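Local coordinates for uncharacterized protein McrA (Streptomyces coelicolor, PDB 5ZMO) that binds phosphorothioated DNA through its sulfur-binding domain, part of a larger type IV restriction endonuclease that probably cuts with its HNH nuclease domain, at residues 44-49 against 121-126. Residues are numbered along the deposited sequence; the frame is centred on the assembly and turned at random.
With PO4 (phosphate ion), chain D.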
loop_
_atom_site.group_PDB
_atom_site.type_symbol
_atom_site.label_atom_id
_atom_site.label_comp_id
_atom_site.label_asym_id
_atom_site.label_seq_id
_atom_site.Cartn_x
_atom_site.Cartn_y
_atom_site.Cartn_z
ATOM N N ALA A 44 -7.852 10.124 -6.566
ATOM C CA ALA A 44 -7.928 9.087 -7.562
ATOM C C ALA A 44 -9.032 8.129 -7.109
ATOM O O ALA A 44 -9.391 8.108 -5.915
ATOM C CB ALA A 44 -6.591 8.375 -7.749
ATOM N N PRO A 45 -9.524 7.278 -8.033
ATOM C CA PRO A 45 -10.569 6.343 -7.636
ATOM C C PRO A 45 -10.097 5.478 -6.495
ATOM O O PRO A 45 -8.914 5.092 -6.464
ATOM C CB PRO A 45 -10.784 5.512 -8.922
ATOM C CG PRO A 45 -10.384 6.441 -10.053
ATOM C CD PRO A 45 -9.171 7.127 -9.458
ATOM N N ARG A 46 -10.989 5.139 -5.582
ATOM C CA ARG A 46 -10.610 4.294 -4.418
ATOM C C ARG A 46 -10.160 2.889 -4.806
ATOM O O ARG A 46 -9.150 2.398 -4.274
ATOM C CB ARG A 46 -11.762 4.165 -3.441
ATOM C CG ARG A 46 -11.537 3.226 -2.274
ATOM C CD ARG A 46 -12.675 3.293 -1.228
ATOM N NE ARG A 46 -13.862 2.643 -1.771
ATOM C CZ ARG A 46 -14.141 1.333 -1.709
ATOM N NH1 ARG A 46 -15.283 0.898 -2.262
ATOM N NH2 ARG A 46 -13.390 0.445 -1.072
ATOM N N LEU A 47 -10.938 2.240 -5.673
ATOM C CA LEU A 47 -10.588 0.918 -6.217
ATOM C C LEU A 47 -9.912 1.101 -7.553
ATOM O O LEU A 47 -10.399 1.827 -8.453
ATOM C CB LEU A 47 -11.834 0.039 -6.318
ATOM C CG LEU A 47 -12.515 -0.206 -4.959
ATOM C CD1 LEU A 47 -13.796 -1.014 -5.272
ATOM C CD2 LEU A 47 -11.638 -0.915 -3.945
ATOM N N GLN A 48 -8.726 0.502 -7.682
ATOM C CA GLN A 48 -7.936 0.621 -8.890
ATOM C C GLN A 48 -7.508 -0.747 -9.301
ATOM O O GLN A 48 -7.208 -1.550 -8.442
ATOM C CB GLN A 48 -6.719 1.508 -8.625
ATOM C CG GLN A 48 -7.123 2.946 -8.263
ATOM C CD GLN A 48 -6.040 3.969 -8.551
ATOM O OE1 GLN A 48 -5.790 4.308 -9.714
ATOM N NE2 GLN A 48 -5.426 4.515 -7.489
ATOM N N PRO A 49 -7.477 -1.015 -10.607
ATOM C CA PRO A 49 -7.056 -2.374 -11.023
ATOM C C PRO A 49 -5.618 -2.798 -10.568
ATOM O O PRO A 49 -4.709 -1.971 -10.456
ATOM C CB PRO A 49 -7.113 -2.312 -12.544
ATOM C CG PRO A 49 -7.915 -1.067 -12.928
ATOM C CD PRO A 49 -7.749 -0.132 -11.768
ATOM N N ASP A 121 -14.614 3.664 4.274
ATOM C CA ASP A 121 -14.561 4.558 5.453
ATOM C C ASP A 121 -13.190 5.214 5.614
ATOM O O ASP A 121 -13.073 6.397 5.856
ATOM C CB ASP A 121 -14.991 3.830 6.723
ATOM C CG ASP A 121 -14.170 2.553 7.047
ATOM O OD1 ASP A 121 -13.273 2.135 6.282
ATOM O OD2 ASP A 121 -14.416 1.956 8.129
ATOM N N ASP A 122 -12.131 4.449 5.392
ATOM C CA ASP A 122 -10.770 5.017 5.420
ATOM C C ASP A 122 -10.518 6.012 4.301
ATOM O O ASP A 122 -9.949 7.082 4.554
ATOM C CB ASP A 122 -9.723 3.903 5.434
ATOM C CG ASP A 122 -9.876 2.982 6.588
ATOM O OD1 ASP A 122 -10.304 3.454 7.689
ATOM O OD2 ASP A 122 -9.435 1.775 6.472
ATOM N N TYR A 123 -10.846 5.645 3.061
ATOM C CA TYR A 123 -10.683 6.527 1.934
ATOM C C TYR A 123 -11.465 7.839 2.182
ATOM O O TYR A 123 -10.936 8.961 1.923
ATOM C CB TYR A 123 -11.202 5.849 0.664
ATOM C CG TYR A 123 -11.165 6.663 -0.585
ATOM C CD1 TYR A 123 -10.061 6.672 -1.382
ATOM C CD2 TYR A 123 -12.271 7.382 -1.013
ATOM C CE1 TYR A 123 -10.001 7.380 -2.597
ATOM C CE2 TYR A 123 -12.216 8.162 -2.164
ATOM C CZ TYR A 123 -11.088 8.157 -2.976
ATOM O OH TYR A 123 -10.968 8.904 -4.172
ATOM N N ASN A 124 -12.724 7.691 2.589
ATOM C CA ASN A 124 -13.537 8.925 2.889
ATOM C C ASN A 124 -12.906 9.766 3.993
ATOM O O ASN A 124 -12.956 11.004 3.895
ATOM C CB ASN A 124 -14.996 8.668 3.179
ATOM C CG ASN A 124 -15.743 8.049 2.003
ATOM O OD1 ASN A 124 -16.723 7.316 2.205
ATOM N ND2 ASN A 124 -15.270 8.282 0.812
ATOM N N LEU A 125 -12.348 9.150 5.052
ATOM C CA LEU A 125 -11.642 9.913 6.098
ATOM C C LEU A 125 -10.447 10.710 5.531
ATOM O O LEU A 125 -10.279 11.896 5.818
ATOM C CB LEU A 125 -11.162 8.992 7.240
ATOM C CG LEU A 125 -10.190 9.566 8.250
ATOM C CD1 LEU A 125 -10.874 10.648 9.052
ATOM C CD2 LEU A 125 -9.667 8.495 9.161
ATOM N N LEU A 126 -9.574 10.029 4.741
ATOM C CA LEU A 126 -8.453 10.675 4.110
ATOM C C LEU A 126 -8.834 11.894 3.268
ATOM O O LEU A 126 -8.113 12.878 3.252
ATOM C CB LEU A 126 -7.641 9.668 3.236
ATOM C CG LEU A 126 -6.663 8.770 3.984
ATOM C CD1 LEU A 126 -6.905 8.499 5.433
ATOM C CD2 LEU A 126 -6.367 7.481 3.225
HETATM P P PO4 D . -16.325 6.334 -2.430
HETATM O O1 PO4 D . -15.811 5.073 -3.138
HETATM O O2 PO4 D . -17.635 5.856 -1.804
HETATM O O3 PO4 D . -16.538 7.645 -3.278
HETATM O O4 PO4 D . -15.374 6.659 -1.304
#
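The Tyr123 ring carries the Arg46 side chain on one face: CB of Arg46 stands almost straight above its centre, 3.7 Å from the centroid, a CH-pi contact. At the ring's edge, near its plane, lies Ala44 O, which accepts a very short hydrogen bond of 2.5 Å from Tyr123 OH. The Arg46 guanidinium, turned 67° from the ring plane, has Leu47 CG above one face, nearer its margin than its middle, and O1 of a phosphate ion at its edge. With CG anti to the backbone N (chi1 175°), the arginine runs its methylenes along the tyrosine from ring toward backbone, until Arg46 CD meets Tyr123 CB at 3.5 Å. A bend further along the chain then swings the guanidinium off the ring, and its NH2 donates to the carbonyl oxygen of Leu118, just ahead of helix 120-128. The contact thus fastens the loop between helix 28-41 and strand 47-49 to helix 120-128, at the edge of the small antiparallel sheet, where Gln48 pairs with Ala116 of strand 115-117. Tyr123, which is buried, also touches Ala40 of helix 28-41. A phenylalanine in its place would probably leave Ala44 O without this hydrogen bond and the loop less firmly tied to the helix. The phosphate, probably from the crystallisation liquor, sits beside the pair: Arg46 NE gives O1 a weak but fairly straight hydrogen bond (3.4 Å, 166°), and phosphate O4 approaches Tyr123 CD2 obliquely at 3.2 Å. The bound DNA is about 16 Å away at the nearest atoms.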